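Local coordinates for manganese-dependent inorganic pyrophosphatase (Methanocaldococcus jannaschii, PDB 2EB0), which catalyses the hydrolysis of inorganic diphosphate to two phosphate ions, using manganese as its metal cofactor, at residues E273-V278 with P299-A304; Y246-F251 with A263-N268; K70-D75 with K204-N209; E196-M201 with E231-L236; S188-L193 with G216-I221. All coordinates share one frame; numbering follows the deposited sequence.

How the contacts relate
Four of the contacts (1, 2, 4 and 5) build the DHHA2 domain, while contact 3 joins it to the DHH domain. Contact 2 is the hairpin in the middle of the mixed sheet. Contact 1 packs helices on the side of Leu248, and Leu301 CD1 lies 4.1 Å from Leu248 CD2. Contact 4 packs helices on the side of Phe251 and Leu264, and there Tyr234 OH probably hydrogen-bonds Val265 O (2.9 Å). Contact 5, its centre about 11 Å from that of contact 4, brings in the neighbouring strand 211-220. Contact 3 is nearest the manganese site: the Lys204 side chain is about 4 Å from a bound ion, against about 10 Å for Glu219 of contact 5.

Contact 1. Residues E273-V278 with P299-A304; sequences EKAFNV and PPLERA
The last turn of helix 269-275 comes up against the C-terminal helix 293-306, with Ala275 CA only 4.9 Å from Leu301 CA, and the chain then turns off through Phe276 and a left-handed Asn277. This is helix-to-helix packing in the DHHA2 domain, on the sheet face that carries Leu248. Past Asn277, Val278 N reaches back five residues to Glu273 O (3.2 Å). Small residues allow the close approach. Ala275 points its methyl at the other helix, where CB meets Leu301 CD1 at 3.5 Å, a tight carbon pair, and Ala304 CB at 3.8 Å. Leu301 brings CD1 there with CG anti to its backbone N (chi1 -155°), and the same methyl reaches Phe276 CE1. The Phe276 ring, its CG anti to the carbonyl carbon, lies slantwise to the Pro300 ring, so that Phe276 CE2 is 3.5 Å from Pro300 CG. Phe272, one turn earlier, also meets the Phe276 ring. The other methyl of Leu301, CD2, packs on Phe208 of the edge strand 204-208, and Arg303 makes a long, weak ion pair with Glu97 of the second subunit. At the rim, Lys274 is extended throughout beyond CG, and this reach carries its NZ to the carbonyl of Ala304: the NZ to Ala304 O bond is 3.2 Å long, in the carbonyl plane and on a lone pair.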
# COMPACT_ATOMS: atom_id res chain seq x y z
N GLU B 273 17.36 -22.57 1.14
CA GLU B 273 17.79 -23.31 -0.03
C GLU B 273 16.66 -23.40 -1.04
O GLU B 273 16.89 -23.40 -2.24
CB GLU B 273 18.26 -24.70 0.37
CG GLU B 273 19.61 -24.72 1.06
CD GLU B 273 19.96 -26.11 1.59
OE1 GLU B 273 21.17 -26.38 1.81
OE2 GLU B 273 19.03 -26.91 1.81
N LYS B 274 15.43 -23.47 -0.54
CA LYS B 274 14.27 -23.55 -1.42
C LYS B 274 14.08 -22.17 -2.05
O LYS B 274 13.86 -22.04 -3.26
CB LYS B 274 13.02 -23.92 -0.61
CG LYS B 274 11.74 -23.92 -1.43
CD LYS B 274 10.50 -24.05 -0.56
CE LYS B 274 9.23 -23.83 -1.37
NZ LYS B 274 8.01 -23.67 -0.51
N ALA B 275 14.18 -21.14 -1.22
CA ALA B 275 14.02 -19.77 -1.68
C ALA B 275 15.01 -19.38 -2.78
O ALA B 275 14.65 -18.66 -3.71
CB ALA B 275 14.15 -18.82 -0.48
N PHE B 276 16.25 -19.87 -2.69
CA PHE B 276 17.26 -19.50 -3.67
C PHE B 276 17.79 -20.57 -4.62
O PHE B 276 18.88 -20.42 -5.18
CB PHE B 276 18.43 -18.82 -2.96
CG PHE B 276 18.04 -17.59 -2.21
CD1 PHE B 276 17.57 -17.68 -0.90
CD2 PHE B 276 18.04 -16.35 -2.84
CE1 PHE B 276 17.11 -16.54 -0.23
CE2 PHE B 276 17.58 -15.21 -2.18
CZ PHE B 276 17.11 -15.30 -0.87
N ASN B 277 17.01 -21.62 -4.83
CA ASN B 277 17.41 -22.69 -5.74
C ASN B 277 18.88 -23.03 -5.58
O ASN B 277 19.60 -23.17 -6.56
CB ASN B 277 17.17 -22.27 -7.19
CG ASN B 277 15.71 -22.01 -7.50
OD1 ASN B 277 15.10 -21.08 -6.97
ND2 ASN B 277 15.13 -22.84 -8.36
N VAL B 278 19.33 -23.17 -4.33
CA VAL B 278 20.73 -23.50 -4.08
C VAL B 278 20.94 -24.16 -2.72
O VAL B 278 20.42 -23.68 -1.71
CB VAL B 278 21.62 -22.23 -4.19
CG1 VAL B 278 21.21 -21.20 -3.15
CG2 VAL B 278 23.09 -22.60 -4.02
N PRO B 299 11.83 -11.01 -1.39
CA PRO B 299 10.85 -11.60 -2.30
C PRO B 299 10.85 -13.13 -2.43
O PRO B 299 9.81 -13.76 -2.24
CB PRO B 299 11.14 -10.90 -3.63
CG PRO B 299 11.64 -9.56 -3.19
CD PRO B 299 12.57 -9.93 -2.06
N PRO B 300 12.01 -13.73 -2.76
CA PRO B 300 12.06 -15.19 -2.90
C PRO B 300 11.90 -15.92 -1.57
O PRO B 300 11.36 -17.02 -1.51
CB PRO B 300 13.43 -15.42 -3.52
CG PRO B 300 14.25 -14.35 -2.89
CD PRO B 300 13.34 -13.14 -2.99
N LEU B 301 12.37 -15.28 -0.50
CA LEU B 301 12.30 -15.86 0.82
C LEU B 301 10.86 -15.83 1.37
O LEU B 301 10.36 -16.84 1.87
CB LEU B 301 13.25 -15.12 1.76
CG LEU B 301 13.77 -15.87 2.98
CD1 LEU B 301 14.51 -17.15 2.55
CD2 LEU B 301 14.72 -14.94 3.76
N GLU B 302 10.19 -14.68 1.29
CA GLU B 302 8.82 -14.64 1.79
C GLU B 302 7.90 -15.45 0.90
O GLU B 302 6.88 -15.97 1.36
CB GLU B 302 8.28 -13.21 1.89
CG GLU B 302 6.79 -13.18 2.21
CD GLU B 302 6.28 -11.78 2.51
OE1 GLU B 302 6.66 -10.84 1.79
OE2 GLU B 302 5.47 -11.65 3.46
N ARG B 303 8.24 -15.57 -0.38
CA ARG B 303 7.42 -16.36 -1.29
C ARG B 303 7.57 -17.82 -0.93
O ARG B 303 6.60 -18.58 -0.98
CB ARG B 303 7.81 -16.12 -2.74
CG ARG B 303 7.07 -14.97 -3.40
CD ARG B 303 7.07 -15.11 -4.91
NE ARG B 303 8.42 -15.01 -5.46
CZ ARG B 303 9.10 -13.88 -5.57
NH1 ARG B 303 8.55 -12.73 -5.18
NH2 ARG B 303 10.33 -13.88 -6.07
N ALA B 304 8.78 -18.22 -0.57
CA ALA B 304 9.03 -19.61 -0.19
C ALA B 304 8.24 -19.94 1.07
O ALA B 304 7.59 -20.98 1.15
CB ALA B 304 10.52 -19.83 0.06

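Contact 2. Residues Y246-F251 with A263-N268; sequences YDLIVF and ALVVGN
Strands 248-255 and 260-267 form an antiparallel beta hairpin in the mixed sheet of the DHHA2 domain. Ile249 with Val266 and Phe251 with Leu264 are the hydrogen-bonded pairs; Ile249 N to Val266 O measures 2.8 Å. Both pairs put their side chains on one face, the CB atoms of each pair side by side. Phe251 has CG anti to its backbone N (chi1 -166°), which carries the ring away from Leu264, toward strand 211-220 and helix 195-201. Ile249 instead sets CG1 beside its backbone N, and its CD1 lies over one face of the Tyr246 ring. On the other face, Leu248 (chi1 166°) leans across, its CD1 3.1 Å from Val266 O and 3.9 Å from Val265 CG1. Val250 CG1, also anti to N, touches Ala263 CB, and Phe272 packs over this side. At the hairpin's open end, just outside both strands, Asn268 N bonds Asp247 O, and their side chains run alongside, both with CG anti to N. Their stronger partners lie elsewhere: Tyr305 OH for Asp247 OD1, Met271 N for the N-capping Asn268 OD1. With carboxylate and amide turned 59° apart, Asn268 ND2 makes only a weak 3.3 Å bond to Asp247 OD1.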
# COMPACT_ATOMS: atom_id res chain seq x y z
N TYR B 246 13.69 -16.65 16.51
CA TYR B 246 13.65 -16.47 15.06
C TYR B 246 13.54 -17.84 14.40
O TYR B 246 14.22 -18.79 14.79
CB TYR B 246 14.94 -15.81 14.56
CG TYR B 246 15.04 -14.34 14.82
CD1 TYR B 246 15.42 -13.86 16.08
CD2 TYR B 246 14.79 -13.41 13.81
CE1 TYR B 246 15.54 -12.49 16.31
CE2 TYR B 246 14.91 -12.05 14.03
CZ TYR B 246 15.29 -11.60 15.28
OH TYR B 246 15.42 -10.25 15.50
N ASP B 247 12.69 -17.95 13.38
CA ASP B 247 12.57 -19.21 12.68
C ASP B 247 13.77 -19.30 11.74
O ASP B 247 14.25 -20.39 11.44
CB ASP B 247 11.27 -19.26 11.88
CG ASP B 247 11.10 -20.57 11.14
OD1 ASP B 247 11.42 -20.62 9.93
OD2 ASP B 247 10.65 -21.55 11.77
N LEU B 248 14.25 -18.13 11.31
CA LEU B 248 15.40 -18.03 10.41
C LEU B 248 16.09 -16.67 10.42
O LEU B 248 15.44 -15.62 10.56
CB LEU B 248 14.97 -18.34 8.97
CG LEU B 248 15.97 -17.96 7.86
CD1 LEU B 248 17.18 -18.89 7.86
CD2 LEU B 248 15.25 -18.01 6.51
N ILE B 249 17.41 -16.70 10.24
CA ILE B 249 18.21 -15.49 10.18
C ILE B 249 19.23 -15.60 9.04
O ILE B 249 19.90 -16.62 8.88
CB ILE B 249 18.97 -15.21 11.51
CG1 ILE B 249 18.00 -14.74 12.59
CG2 ILE B 249 20.05 -14.15 11.27
CD1 ILE B 249 18.66 -14.35 13.90
N VAL B 250 19.30 -14.53 8.25
CA VAL B 250 20.21 -14.44 7.12
C VAL B 250 20.96 -13.12 7.29
O VAL B 250 20.35 -12.08 7.53
CB VAL B 250 19.43 -14.39 5.78
CG1 VAL B 250 20.39 -14.15 4.62
CG2 VAL B 250 18.66 -15.68 5.58
N PHE B 251 22.29 -13.18 7.21
CA PHE B 251 23.10 -11.98 7.34
C PHE B 251 23.90 -11.83 6.06
O PHE B 251 24.67 -12.71 5.69
CB PHE B 251 24.07 -12.08 8.51
CG PHE B 251 24.68 -10.77 8.89
CD1 PHE B 251 23.96 -9.86 9.66
CD2 PHE B 251 25.95 -10.42 8.44
CE1 PHE B 251 24.50 -8.62 9.98
CE2 PHE B 251 26.50 -9.18 8.76
CZ PHE B 251 25.77 -8.28 9.54
N ALA B 263 25.86 -14.88 2.05
CA ALA B 263 24.76 -15.04 2.99
C ALA B 263 25.08 -16.05 4.08
O ALA B 263 25.47 -17.17 3.80
CB ALA B 263 23.51 -15.47 2.24
N LEU B 264 24.92 -15.62 5.33
CA LEU B 264 25.12 -16.50 6.48
C LEU B 264 23.72 -17.01 6.80
O LEU B 264 22.79 -16.21 6.95
CB LEU B 264 25.68 -15.74 7.68
CG LEU B 264 27.01 -15.00 7.53
CD1 LEU B 264 27.43 -14.47 8.90
CD2 LEU B 264 28.07 -15.93 6.98
N VAL B 265 23.56 -18.32 6.90
CA VAL B 265 22.24 -18.89 7.16
C VAL B 265 22.12 -19.60 8.50
O VAL B 265 22.85 -20.54 8.80
CB VAL B 265 21.86 -19.86 6.02
CG1 VAL B 265 20.43 -20.34 6.21
CG2 VAL B 265 22.01 -19.16 4.68
N VAL B 266 21.17 -19.13 9.31
CA VAL B 266 20.94 -19.68 10.64
C VAL B 266 19.47 -20.06 10.85
O VAL B 266 18.56 -19.24 10.63
CB VAL B 266 21.33 -18.66 11.72
CG1 VAL B 266 21.45 -19.35 13.07
CG2 VAL B 266 22.63 -17.96 11.35
N GLY B 267 19.24 -21.30 11.28
CA GLY B 267 17.88 -21.76 11.51
C GLY B 267 17.32 -22.61 10.39
O GLY B 267 17.87 -23.66 10.06
N ASN B 268 16.24 -22.15 9.78
CA ASN B 268 15.59 -22.88 8.70
C ASN B 268 16.35 -22.83 7.37
O ASN B 268 15.90 -22.20 6.41
CB ASN B 268 14.17 -22.33 8.50
CG ASN B 268 13.30 -23.26 7.70
OD1 ASN B 268 13.78 -23.95 6.80
ND2 ASN B 268 12.01 -23.26 8.00

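Contact 3. Residues K70-D75 with K204-N209; sequences KSQSFD and KNFDFN
Gln72 lays its extended side chain across the aliphatic part of Lys204 at about a right angle, its CD 3.3 Å from Lys204 CD, and the outer end of its amide group comes over one face of the Phe206 ring. The inner part of the Gln72 side chain also presses on the strand backbone, Gln72 CG being 3.4 Å from Asn205 O. Next to it Ser71 holds its hydroxyl between backbone N and carbonyl carbon (chi1 40°), which aims OG at the strand; Ser71 OG gives a weak bond of 3.0 Å to Asn205 O. One water completes the join, donating to Ser71 O (2.9 Å) and accepting from Asn205 N (3.2 Å). Lys204 and Phe206 use their backbones for strand 211-220, so the N-H and C=O of Asn205 face the other way, to the loop. The Asn205 amide itself is held by Tyr246 OH through OD1. Lys204, bent at chi2 and chi4, reaches past Gln72 to within about 3 Å of the His7 side chain and about 4 Å of a bound manganese, where its charge would probably influence the site. The arrangement belongs to the cleft between the DHH and DHHA2 domains, where family II pyrophosphatases have their active site.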
# COMPACT_ATOMS: atom_id res chain seq x y z
N LYS B 70 5.50 -3.95 10.83
CA LYS B 70 5.27 -3.81 12.25
C LYS B 70 6.55 -4.05 13.06
O LYS B 70 6.93 -3.23 13.90
CB LYS B 70 4.18 -4.79 12.70
CG LYS B 70 3.96 -4.86 14.20
CD LYS B 70 3.45 -3.54 14.76
CE LYS B 70 3.23 -3.62 16.26
NZ LYS B 70 2.64 -2.37 16.81
N SER B 71 7.23 -5.17 12.81
CA SER B 71 8.44 -5.48 13.56
C SER B 71 9.63 -4.53 13.34
O SER B 71 10.69 -4.73 13.93
CB SER B 71 8.86 -6.93 13.30
OG SER B 71 8.70 -7.28 11.94
N GLN B 72 9.45 -3.51 12.51
CA GLN B 72 10.51 -2.53 12.24
C GLN B 72 10.07 -1.14 12.69
O GLN B 72 10.82 -0.17 12.56
CB GLN B 72 10.82 -2.49 10.74
CG GLN B 72 11.19 -3.83 10.13
CD GLN B 72 11.21 -3.79 8.61
OE1 GLN B 72 11.23 -4.83 7.96
NE2 GLN B 72 11.22 -2.58 8.04
N SER B 73 8.86 -1.05 13.23
CA SER B 73 8.29 0.22 13.67
C SER B 73 8.06 0.19 15.19
O SER B 73 8.61 -0.67 15.88
CB SER B 73 6.97 0.46 12.93
OG SER B 73 6.56 1.81 13.00
N PHE B 74 7.25 1.12 15.70
CA PHE B 74 6.95 1.17 17.13
C PHE B 74 6.36 -0.16 17.58
O PHE B 74 5.58 -0.77 16.85
CB PHE B 74 5.89 2.23 17.46
CG PHE B 74 6.27 3.63 17.10
CD1 PHE B 74 6.07 4.11 15.81
CD2 PHE B 74 6.76 4.50 18.07
CE1 PHE B 74 6.35 5.44 15.49
CE2 PHE B 74 7.04 5.83 17.76
CZ PHE B 74 6.83 6.30 16.47
N ASP B 75 6.72 -0.59 18.78
CA ASP B 75 6.19 -1.84 19.32
C ASP B 75 4.69 -1.67 19.56
O ASP B 75 3.93 -2.63 19.51
CB ASP B 75 6.87 -2.18 20.65
CG ASP B 75 8.38 -2.25 20.53
OD1 ASP B 75 8.87 -3.09 19.74
OD2 ASP B 75 9.06 -1.47 21.21
N LYS B 204 17.07 -6.16 10.13
CA LYS B 204 15.64 -5.97 9.92
C LYS B 204 14.89 -7.24 10.29
O LYS B 204 15.34 -8.35 9.99
CB LYS B 204 15.35 -5.62 8.46
CG LYS B 204 15.68 -4.20 8.07
CD LYS B 204 14.40 -3.40 7.85
CE LYS B 204 14.70 -1.94 7.53
NZ LYS B 204 15.52 -1.80 6.30
N ASN B 205 13.75 -7.09 10.95
CA ASN B 205 12.93 -8.23 11.35
C ASN B 205 11.68 -8.28 10.50
O ASN B 205 11.14 -7.24 10.14
CB ASN B 205 12.56 -8.11 12.83
CG ASN B 205 13.76 -8.25 13.73
OD1 ASN B 205 14.58 -9.15 13.54
ND2 ASN B 205 13.87 -7.37 14.71
N PHE B 206 11.23 -9.48 10.16
CA PHE B 206 10.03 -9.64 9.34
C PHE B 206 9.11 -10.74 9.85
O PHE B 206 9.49 -11.57 10.67
CB PHE B 206 10.36 -10.04 7.89
CG PHE B 206 11.29 -9.10 7.19
CD1 PHE B 206 12.66 -9.10 7.48
CD2 PHE B 206 10.81 -8.22 6.22
CE1 PHE B 206 13.53 -8.23 6.82
CE2 PHE B 206 11.66 -7.35 5.55
CZ PHE B 206 13.03 -7.35 5.85
N ASP B 207 7.89 -10.73 9.32
CA ASP B 207 6.91 -11.75 9.64
C ASP B 207 6.57 -12.37 8.29
O ASP B 207 5.91 -11.74 7.46
CB ASP B 207 5.65 -11.16 10.26
CG ASP B 207 4.63 -12.23 10.63
OD1 ASP B 207 3.46 -11.89 10.91
OD2 ASP B 207 5.01 -13.42 10.66
N PHE B 208 7.04 -13.59 8.06
CA PHE B 208 6.76 -14.28 6.80
C PHE B 208 5.80 -15.43 7.03
O PHE B 208 6.20 -16.51 7.47
CB PHE B 208 8.04 -14.85 6.18
CG PHE B 208 9.01 -13.81 5.69
CD1 PHE B 208 8.59 -12.51 5.41
CD2 PHE B 208 10.34 -14.14 5.48
CE1 PHE B 208 9.49 -11.56 4.93
CE2 PHE B 208 11.25 -13.20 4.99
CZ PHE B 208 10.82 -11.91 4.72
N ASN B 209 4.53 -15.19 6.73
CA ASN B 209 3.51 -16.23 6.89
C ASN B 209 3.59 -16.81 8.31
O ASN B 209 3.71 -18.02 8.49
CB ASN B 209 3.74 -17.31 5.83
CG ASN B 209 2.56 -18.22 5.64
OD1 ASN B 209 1.41 -17.80 5.78
ND2 ASN B 209 2.82 -19.47 5.31
O HOH W 1 13.22 -4.36 12.54

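Contact 4. Residues E196-M201 with E231-L236; sequences EEIINM and EDIYKL
Glu196 O is the best-held polar atom, gripped by two backbone N-H groups of its own helix: Asn200 N at 3.2 Å and, weakly, Ile199 N at 3.3 Å. The Glu196 side chain, with CG anti to N and a bend at chi2, runs forward along its own helix, where Asn200 ND2 makes a short but poorly angled, weak bond to Glu196 OE2 (2.7 Å, 121° at the hydrogen). Between helix 195-201 and helix 230-243 the contact is apolar. The short segments cross at -60° with their axes 9.9 Å apart, and Ile199 does most of the bridging. With CG1 anti to the carbonyl carbon and the chain then extended (chi2 173°), it drives CD1 between two residues one turn apart, so that Ile199 CD1 is 3.5 Å from Leu236 CB and also against Ile233 O. Ile199 and Ile233 run antiparallel alongside one another, CG1 of the former 3.9 Å from CG2 of the latter. Ile198 meets Ile233 at about a right angle, through its CG2 and the tip CD1 of Ile233 (4.1 Å). At the outer rim Leu236 CD1 rests on the start of 196-201, 3.6 Å from Glu196 N, and Pro195 adds to the same patch. Below, Ile198 packs on Val218 and Ile233 on Leu264, both from the sheet. Two helices laid side by side over one face of the mixed sheet, the second of them in the crossover between parallel strands 211-220 and 248-255, make up one layer of the alpha/beta DHHA2 domain.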
# COMPACT_ATOMS: atom_id res chain seq x y z
N GLU B 196 29.11 -7.72 17.53
CA GLU B 196 27.79 -7.34 18.00
C GLU B 196 27.27 -6.07 17.32
O GLU B 196 26.09 -6.00 16.93
CB GLU B 196 27.82 -7.12 19.52
CG GLU B 196 26.45 -6.83 20.12
CD GLU B 196 25.49 -8.00 19.96
OE1 GLU B 196 25.75 -9.08 20.53
OE2 GLU B 196 24.46 -7.83 19.27
N GLU B 197 28.13 -5.06 17.17
CA GLU B 197 27.74 -3.80 16.53
C GLU B 197 27.40 -3.98 15.05
O GLU B 197 26.45 -3.37 14.53
CB GLU B 197 28.87 -2.78 16.67
CG GLU B 197 29.21 -2.43 18.12
CD GLU B 197 30.47 -1.59 18.23
OE1 GLU B 197 31.57 -2.11 17.92
OE2 GLU B 197 30.37 -0.41 18.62
N ILE B 198 28.17 -4.82 14.37
CA ILE B 198 27.95 -5.10 12.96
C ILE B 198 26.60 -5.78 12.75
O ILE B 198 25.91 -5.53 11.77
CB ILE B 198 29.06 -6.02 12.42
CG1 ILE B 198 30.39 -5.27 12.45
CG2 ILE B 198 28.72 -6.49 11.02
CD1 ILE B 198 31.57 -6.11 12.09
N ILE B 199 26.23 -6.63 13.69
CA ILE B 199 24.98 -7.35 13.61
C ILE B 199 23.76 -6.45 13.79
O ILE B 199 22.81 -6.53 13.02
CB ILE B 199 24.93 -8.48 14.66
CG1 ILE B 199 25.74 -9.67 14.16
CG2 ILE B 199 23.49 -8.87 14.96
CD1 ILE B 199 25.91 -10.76 15.18
N ASN B 200 23.81 -5.59 14.79
CA ASN B 200 22.68 -4.71 15.07
C ASN B 200 22.59 -3.45 14.23
O ASN B 200 21.53 -2.84 14.14
CB ASN B 200 22.68 -4.33 16.55
CG ASN B 200 22.47 -5.53 17.46
OD1 ASN B 200 21.64 -6.40 17.19
ND2 ASN B 200 23.23 -5.58 18.55
N MET B 201 23.70 -3.06 13.62
CA MET B 201 23.71 -1.84 12.82
C MET B 201 22.60 -1.76 11.78
O MET B 201 21.97 -0.72 11.63
CB MET B 201 25.07 -1.67 12.13
CG MET B 201 25.31 -0.27 11.59
SD MET B 201 25.29 1.00 12.89
CE MET B 201 26.92 0.77 13.58
N GLU B 231 33.15 -15.82 11.88
CA GLU B 231 32.95 -16.86 12.88
C GLU B 231 32.22 -16.31 14.11
O GLU B 231 31.16 -16.81 14.49
CB GLU B 231 34.31 -17.43 13.29
CG GLU B 231 34.27 -18.49 14.37
CD GLU B 231 35.66 -18.98 14.74
OE1 GLU B 231 35.77 -19.84 15.65
OE2 GLU B 231 36.64 -18.52 14.13
N ASP B 232 32.80 -15.28 14.72
CA ASP B 232 32.19 -14.69 15.90
C ASP B 232 30.79 -14.17 15.60
O ASP B 232 29.89 -14.31 16.42
CB ASP B 232 33.06 -13.54 16.43
CG ASP B 232 34.41 -14.01 16.92
OD1 ASP B 232 34.46 -14.99 17.69
OD2 ASP B 232 35.43 -13.39 16.53
N ILE B 233 30.62 -13.58 14.41
CA ILE B 233 29.32 -13.06 14.01
C ILE B 233 28.29 -14.19 13.94
O ILE B 233 27.16 -14.04 14.41
CB ILE B 233 29.39 -12.35 12.62
CG1 ILE B 233 30.16 -11.02 12.75
CG2 ILE B 233 27.99 -12.07 12.10
CD1 ILE B 233 30.33 -10.27 11.45
N TYR B 234 28.70 -15.32 13.37
CA TYR B 234 27.80 -16.47 13.26
C TYR B 234 27.35 -16.97 14.63
O TYR B 234 26.16 -17.24 14.85
CB TYR B 234 28.46 -17.62 12.50
CG TYR B 234 27.46 -18.66 12.06
CD1 TYR B 234 26.59 -18.42 10.99
CD2 TYR B 234 27.32 -19.87 12.76
CE1 TYR B 234 25.62 -19.34 10.62
CE2 TYR B 234 26.35 -20.80 12.40
CZ TYR B 234 25.50 -20.53 11.33
OH TYR B 234 24.53 -21.43 10.97
N LYS B 235 28.30 -17.12 15.55
CA LYS B 235 27.98 -17.58 16.89
C LYS B 235 26.91 -16.67 17.50
O LYS B 235 25.89 -17.15 18.00
CB LYS B 235 29.23 -17.58 17.78
CG LYS B 235 28.98 -18.13 19.18
CD LYS B 235 30.21 -18.02 20.07
CE LYS B 235 31.35 -18.90 19.60
NZ LYS B 235 32.53 -18.78 20.50
N LEU B 236 27.15 -15.36 17.43
CA LEU B 236 26.18 -14.41 17.97
C LEU B 236 24.82 -14.56 17.29
O LEU B 236 23.78 -14.46 17.94
CB LEU B 236 26.71 -12.98 17.83
CG LEU B 236 27.89 -12.59 18.74
CD1 LEU B 236 28.33 -11.16 18.44
CD2 LEU B 236 27.50 -12.71 20.19

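Contact 5. Residues S188-L193 with G216-I221; sequences SVVGKL and GQVEVI
The flat side-chain groups, the Gln217 amide and the Glu219 carboxylate, have nothing of 188-193 on their faces or at their edges: Gln217 NE2 goes instead to Thr254 OG1 and Met291 O, and Glu219 packs on Lys187, Val149 and Thr254. What meets across the contact is a hydroxyl, a few methyls and backbone. Ser188 sits directly against the strand, its CA 4.1 Å from Val220 CA. Its OG, anti to the carbonyl carbon (chi1 -53°), lies beside its own N and is used twice: it bonds Leu184 O one turn back in the helix, and it takes a weak, bent bond from Ile221 N (3.2 Å, 133° at the hydrogen). Ile221 CG1 also lies 3.2 Å from Ser188 OG. Here the chain passes from helix 176-188 to helix 195-201 alongside the end of strand 211-220, which lies between 204-208 and 248-255 in the mixed sheet of the DHHA2 domain. Residues 189-192 keep helical angles, but the bonds here reach back three residues, as from Gly191 N to Ser188 O at 2.8 Å. Lys229 NZ bonds the carbonyls of Gly191 and Leu193. Val190, with CG1 anti to N, runs antiparallel alongside Val218, and Val190 CG1 touches Val218 CG2 at 4.1 Å. Bare of a side chain, Gly191 lets its CA come within 4.4 Å of Val220 CG1.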
# COMPACT_ATOMS: atom_id res chain seq x y z
N SER B 188 31.57 1.08 4.92
CA SER B 188 32.66 0.16 5.19
C SER B 188 33.21 0.19 6.62
O SER B 188 33.62 -0.85 7.14
CB SER B 188 33.80 0.43 4.20
OG SER B 188 33.33 0.40 2.86
N VAL B 189 33.22 1.35 7.26
CA VAL B 189 33.76 1.42 8.63
C VAL B 189 33.01 0.49 9.58
O VAL B 189 33.56 0.09 10.61
CB VAL B 189 33.73 2.86 9.21
CG1 VAL B 189 34.44 3.83 8.27
CG2 VAL B 189 32.31 3.30 9.47
N VAL B 190 31.77 0.13 9.24
CA VAL B 190 30.98 -0.76 10.09
C VAL B 190 31.74 -2.07 10.22
O VAL B 190 31.65 -2.75 11.24
CB VAL B 190 29.59 -1.06 9.47
CG1 VAL B 190 28.78 -1.92 10.42
CG2 VAL B 190 28.85 0.25 9.20
N GLY B 191 32.50 -2.40 9.18
CA GLY B 191 33.28 -3.62 9.18
C GLY B 191 34.33 -3.58 10.27
O GLY B 191 34.73 -4.62 10.79
N LYS B 192 34.77 -2.38 10.62
CA LYS B 192 35.78 -2.19 11.66
C LYS B 192 35.23 -2.36 13.07
O LYS B 192 35.99 -2.50 14.02
CB LYS B 192 36.39 -0.79 11.56
CG LYS B 192 37.20 -0.53 10.31
CD LYS B 192 37.54 0.95 10.21
CE LYS B 192 38.39 1.26 9.00
NZ LYS B 192 39.73 0.63 9.12
N LEU B 193 33.90 -2.33 13.20
CA LEU B 193 33.27 -2.44 14.51
C LEU B 193 33.24 -3.88 15.04
O LEU B 193 33.47 -4.83 14.29
CB LEU B 193 31.84 -1.88 14.45
CG LEU B 193 31.73 -0.50 13.79
CD1 LEU B 193 30.27 -0.10 13.71
CD2 LEU B 193 32.54 0.53 14.58
N GLY B 216 19.92 -9.40 8.33
CA GLY B 216 20.86 -8.34 8.63
C GLY B 216 21.77 -8.15 7.44
O GLY B 216 21.79 -8.98 6.53
N GLN B 217 22.56 -7.08 7.44
CA GLN B 217 23.44 -6.81 6.33
C GLN B 217 24.54 -5.81 6.63
O GLN B 217 24.38 -4.92 7.45
CB GLN B 217 22.61 -6.30 5.14
CG GLN B 217 23.43 -5.82 3.95
CD GLN B 217 22.56 -5.46 2.76
OE1 GLN B 217 21.52 -4.82 2.90
NE2 GLN B 217 23.00 -5.86 1.57
N VAL B 218 25.67 -5.98 5.96
CA VAL B 218 26.78 -5.06 6.11
C VAL B 218 27.32 -4.89 4.70
O VAL B 218 27.39 -5.84 3.94
CB VAL B 218 27.86 -5.61 7.07
CG1 VAL B 218 28.44 -6.90 6.54
CG2 VAL B 218 28.95 -4.56 7.26
N GLU B 219 27.67 -3.66 4.34
CA GLU B 219 28.18 -3.35 3.01
C GLU B 219 29.60 -2.78 3.11
O GLU B 219 29.80 -1.74 3.72
CB GLU B 219 27.25 -2.34 2.32
CG GLU B 219 25.79 -2.80 2.26
CD GLU B 219 24.81 -1.68 1.92
OE1 GLU B 219 24.76 -0.66 2.65
OE2 GLU B 219 24.06 -1.83 0.92
N VAL B 220 30.57 -3.46 2.51
CA VAL B 220 31.95 -3.00 2.60
C VAL B 220 32.67 -3.05 1.26
O VAL B 220 32.26 -3.74 0.33
CB VAL B 220 32.76 -3.84 3.62
CG1 VAL B 220 32.08 -3.79 4.99
CG2 VAL B 220 32.86 -5.28 3.15
N ILE B 221 33.76 -2.30 1.19
CA ILE B 221 34.56 -2.25 -0.02
C ILE B 221 35.58 -3.40 -0.01
O ILE B 221 35.92 -3.96 -1.05
CB ILE B 221 35.27 -0.89 -0.15
CG1 ILE B 221 34.21 0.22 -0.20
CG2 ILE B 221 36.11 -0.87 -1.42
CD1 ILE B 221 34.77 1.63 -0.18